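Local coordinates for oxidoreductase, short-chain dehydrogenase/reductase family (Aeromonas hydrophila subsp. hydrophila, PDB 3L6E), which probably works as a nicotinamide-dependent oxidoreductase, possibly reducing 3-dehydrosphinganine in sphingolipid metabolism, at residues 178-182 with 197-203; 206-210 with 221-225. All coordinates share one frame; numbering follows the deposited sequence.

Interaction 1: 178-182 with 197-203; sequences PSGIR and FMTPEDA
One face of the Arg182 guanidinium lies over Phe197 CA, while the methyl of Thr199 meets its edge in plane, CG2 standing 4.0 Å from Arg182 NH2; the two side chains run alongside each other in the same direction. This is the C-terminal end region of strand 171-181 in the Rossmann fold of a short-chain dehydrogenase/reductase, where the chain that returns to helix 200-210 packs against the strand. The carbonyl of Gly180 holds the returning backbone: Met198 N donates to Gly180 O at 3.1 Å with an N-H...O angle of 149°, and Phe197 N adds a weak bond to the same oxygen. Next to this pair of bonds Met198, built as selenomethionine, stays extended through chi1 (176°) and chi2, which brings SE 3.7 Å from Pro178 CB; the bend at chi3 then turns CE in beside Ser179 O. Ile181 packs through CD1, 4.0 Å from Met198 CG and 4.3 Å from Ala203 CB. Thr199 N is hydrogen-bonded to Ser216 OG of the second subunit. Helix 200-210 begins with Thr199 as N-cap, its OG1 receiving a nearly straight bond (167°) from Asp202 N at 3.2 Å.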
# COMPACT_ATOMS: atom_id res chain seq x y z
N PRO A 178 6.92 0.66 6.58
CA PRO A 178 7.78 1.81 6.28
C PRO A 178 9.23 1.37 6.37
O PRO A 178 9.69 1.11 7.47
CB PRO A 178 7.52 2.78 7.44
CG PRO A 178 6.53 2.10 8.35
CD PRO A 178 6.48 0.65 7.99
N SER A 179 9.93 1.27 5.24
CA SER A 179 11.36 0.94 5.24
C SER A 179 12.21 2.17 5.05
O SER A 179 12.19 2.79 3.98
CB SER A 179 11.69 -0.04 4.11
OG SER A 179 11.42 -1.37 4.51
N GLY A 180 12.97 2.52 6.09
CA GLY A 180 13.94 3.61 5.98
C GLY A 180 13.65 4.78 6.89
O GLY A 180 13.93 5.93 6.54
N ILE A 181 13.09 4.49 8.05
CA ILE A 181 12.82 5.51 9.04
C ILE A 181 14.10 5.80 9.87
O ILE A 181 14.98 4.94 9.98
CB ILE A 181 11.59 5.14 9.92
CG1 ILE A 181 10.90 6.40 10.45
CG2 ILE A 181 11.95 4.15 11.02
CD1 ILE A 181 9.83 6.97 9.52
N ARG A 182 14.21 7.01 10.42
CA ARG A 182 15.45 7.46 11.08
C ARG A 182 15.64 7.00 12.53
O ARG A 182 14.66 6.69 13.22
CB ARG A 182 15.57 8.99 11.01
CG ARG A 182 14.24 9.75 11.02
CD ARG A 182 14.44 11.26 11.10
NE ARG A 182 15.58 11.73 10.31
CZ ARG A 182 15.50 12.36 9.13
NH1 ARG A 182 16.62 12.73 8.51
NH2 ARG A 182 14.32 12.62 8.57
N PHE A 197 16.15 8.42 6.04
CA PHE A 197 15.77 9.69 5.44
C PHE A 197 14.24 9.84 5.27
O PHE A 197 13.76 10.93 4.98
CB PHE A 197 16.49 9.90 4.10
CG PHE A 197 16.99 11.31 3.87
CD1 PHE A 197 18.34 11.54 3.58
CD2 PHE A 197 16.12 12.40 3.93
CE1 PHE A 197 18.81 12.84 3.37
CE2 PHE A 197 16.58 13.70 3.72
CZ PHE A 197 17.93 13.92 3.44
N MSE A 198 13.48 8.76 5.47
CA MSE A 198 12.01 8.84 5.49
C MSE A 198 11.52 9.57 6.74
O MSE A 198 11.87 9.21 7.86
CB MSE A 198 11.38 7.44 5.43
CG MSE A 198 9.84 7.39 5.56
SE MSE A 198 9.11 5.56 5.58
CE MSE A 198 9.99 4.86 3.99
N THR A 199 10.74 10.63 6.56
CA THR A 199 10.20 11.35 7.72
C THR A 199 8.97 10.63 8.26
O THR A 199 8.23 10.04 7.49
CB THR A 199 9.83 12.82 7.40
OG1 THR A 199 8.64 12.88 6.61
CG2 THR A 199 10.95 13.53 6.67
N PRO A 200 8.74 10.69 9.58
CA PRO A 200 7.48 10.17 10.16
C PRO A 200 6.21 10.75 9.52
O PRO A 200 5.25 10.02 9.25
CB PRO A 200 7.56 10.63 11.62
CG PRO A 200 9.01 10.81 11.90
CD PRO A 200 9.64 11.23 10.61
N GLU A 201 6.23 12.06 9.27
CA GLU A 201 5.08 12.78 8.75
C GLU A 201 4.59 12.20 7.44
O GLU A 201 3.40 11.91 7.30
CB GLU A 201 5.41 14.28 8.58
CG GLU A 201 5.60 15.06 9.87
CD GLU A 201 6.85 14.66 10.65
OE1 GLU A 201 7.87 14.31 10.03
OE2 GLU A 201 6.79 14.72 11.90
N ASP A 202 5.51 12.04 6.49
CA ASP A 202 5.23 11.46 5.18
C ASP A 202 4.81 9.98 5.31
O ASP A 202 3.84 9.53 4.66
CB ASP A 202 6.45 11.55 4.28
CG ASP A 202 6.78 12.97 3.81
OD1 ASP A 202 5.94 13.91 3.90
OD2 ASP A 202 7.91 13.12 3.31
N ALA A 203 5.53 9.23 6.14
CA ALA A 203 5.20 7.81 6.37
C ALA A 203 3.73 7.74 6.85
O ALA A 203 2.89 7.15 6.19
CB ALA A 203 6.17 7.17 7.36

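Interaction 2: 206-210 with 221-225; sequences YMLDA and DLFIG
Leu222 and Ile224 both point from strand 221-225 toward helix 206-210, and the helix answers with Tyr206, Met207 and Ala210, all buried. The short helix and strand axes approach to 9.8 Å and run nearly antiparallel, at 161°; Leu222 and Ile224 share the Tyr206-Met207 surface, and Leu222 alone of the two reaches on to Ala210. Leu222 enters with a single branch: CG is anti to the backbone N (chi1 -179°), and chi2 near 70° leaves CD2 as the methyl against the helix, 3.7 Å from Ala210 CB and 3.8 Å from Met207 CA. The same methyl also lies against the carbonyl oxygen of Tyr206, which is already engaged by Ala210 N in the helical hydrogen bond. Ile224 works through two branches. Its CD1 sits between two helix residues, 3.9 Å from Met207 CG and 4.0 Å from Tyr206 CB, and its CG2 reaches Tyr206 CD2 at 4.1 Å, approaching the ring at a slant. The Met207 side chain lies at about a right angle to Ile224, whereas it passes Leu222 obliquely; beyond the contact it continues onto Leu176 and Pro178 of the neighbouring strand. Tyr206 directs its polar end across the subunit boundary, where OH is hydrogen-bonded to Glu212 O of the second subunit and the ring makes a cation-pi contact with Arg214 of that chain. The side-chain packing is apolar, led by methyls of the two branched strand residues. Strand 221-225 also pairs antiparallel with a strand of the second subunit, which extends the sheet through the dimer. A last helix packed on the strand at the edge of its own chain's sheet, both joining a partner subunit, is a familiar dimer interface of Rossmann-fold short-chain dehydrogenases/reductases.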
# COMPACT_ATOMS: atom_id res chain seq x y z
N TYR A 206 0.84 8.47 4.18
CA TYR A 206 0.55 7.29 3.35
C TYR A 206 -0.27 6.25 4.10
O TYR A 206 -1.21 5.71 3.56
CB TYR A 206 1.82 6.59 2.86
CG TYR A 206 2.48 7.27 1.69
CD1 TYR A 206 1.76 7.53 0.51
CD2 TYR A 206 3.81 7.65 1.75
CE1 TYR A 206 2.38 8.16 -0.56
CE2 TYR A 206 4.42 8.26 0.69
CZ TYR A 206 3.71 8.51 -0.46
OH TYR A 206 4.35 9.13 -1.50
N MSE A 207 0.15 5.97 5.34
CA MSE A 207 -0.45 4.94 6.17
C MSE A 207 -1.91 5.28 6.52
O MSE A 207 -2.80 4.44 6.38
CB MSE A 207 0.38 4.72 7.45
CG MSE A 207 1.77 4.15 7.21
SE MSE A 207 2.94 4.09 8.81
CE MSE A 207 2.24 2.54 9.66
N LEU A 208 -2.15 6.52 6.93
CA LEU A 208 -3.49 6.96 7.29
C LEU A 208 -4.41 7.07 6.07
O LEU A 208 -5.60 6.77 6.18
CB LEU A 208 -3.46 8.29 8.04
CG LEU A 208 -2.71 8.31 9.37
CD1 LEU A 208 -2.67 9.73 9.93
CD2 LEU A 208 -3.28 7.34 10.38
N ASP A 209 -3.88 7.48 4.93
CA ASP A 209 -4.68 7.41 3.71
C ASP A 209 -5.03 5.95 3.43
O ASP A 209 -6.14 5.63 3.08
CB ASP A 209 -3.98 8.02 2.50
CG ASP A 209 -3.95 9.53 2.54
OD1 ASP A 209 -4.42 10.12 3.53
OD2 ASP A 209 -3.45 10.13 1.57
N ALA A 210 -4.05 5.07 3.58
CA ALA A 210 -4.28 3.67 3.31
C ALA A 210 -5.33 3.09 4.29
O ALA A 210 -6.09 2.22 3.93
CB ALA A 210 -2.98 2.90 3.38
N ASP A 221 -2.06 -4.58 2.87
CA ASP A 221 -0.61 -4.47 3.06
C ASP A 221 -0.08 -3.23 2.36
O ASP A 221 -0.43 -2.95 1.20
CB ASP A 221 0.15 -5.72 2.54
CG ASP A 221 -0.51 -7.03 2.97
OD1 ASP A 221 -0.11 -7.63 4.01
OD2 ASP A 221 -1.43 -7.46 2.25
N LEU A 222 0.78 -2.50 3.04
CA LEU A 222 1.35 -1.27 2.49
C LEU A 222 2.86 -1.20 2.69
O LEU A 222 3.33 -1.20 3.80
CB LEU A 222 0.69 -0.04 3.14
CG LEU A 222 1.14 1.33 2.65
CD1 LEU A 222 0.65 1.62 1.23
CD2 LEU A 222 0.73 2.44 3.61
N PHE A 223 3.62 -1.13 1.60
CA PHE A 223 5.07 -1.06 1.65
C PHE A 223 5.53 0.33 1.22
O PHE A 223 5.22 0.77 0.13
CB PHE A 223 5.70 -2.15 0.76
CG PHE A 223 5.41 -3.56 1.22
CD1 PHE A 223 4.17 -4.15 0.96
CD2 PHE A 223 6.36 -4.29 1.93
CE1 PHE A 223 3.89 -5.46 1.38
CE2 PHE A 223 6.09 -5.57 2.36
CZ PHE A 223 4.86 -6.17 2.08
N ILE A 224 6.22 1.03 2.11
CA ILE A 224 6.76 2.35 1.79
C ILE A 224 8.28 2.29 1.79
O ILE A 224 8.87 1.78 2.74
CB ILE A 224 6.32 3.42 2.81
CG1 ILE A 224 4.80 3.39 3.02
CG2 ILE A 224 6.77 4.82 2.38
CD1 ILE A 224 4.41 4.00 4.34
N GLY A 225 8.91 2.84 0.75
CA GLY A 225 10.38 2.89 0.67
C GLY A 225 10.92 4.30 0.54
O GLY A 225 10.20 5.20 0.11

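In the fold
Interactions 1 and 2, their centres 11 Å apart, use the first and last parts of helix 200-210 against two neighbouring strands of one parallel sheet. Interaction 1 fixes the start of the helix against residues 178-182; interaction 2 lays its last part on strand 217-226, at the edge of its own chain's sheet. They meet directly: Ser179 N lies 2.8 Å from Ile224 O, a probable hydrogen bond between the strands, and Met198 CE packs 3.5 Å from that oxygen. Both also touch the second subunit. The unmodelled residues 186-196 lie between the segments of interaction 1, a region that in relatives commonly contributes to the substrate pocket and is often mobile.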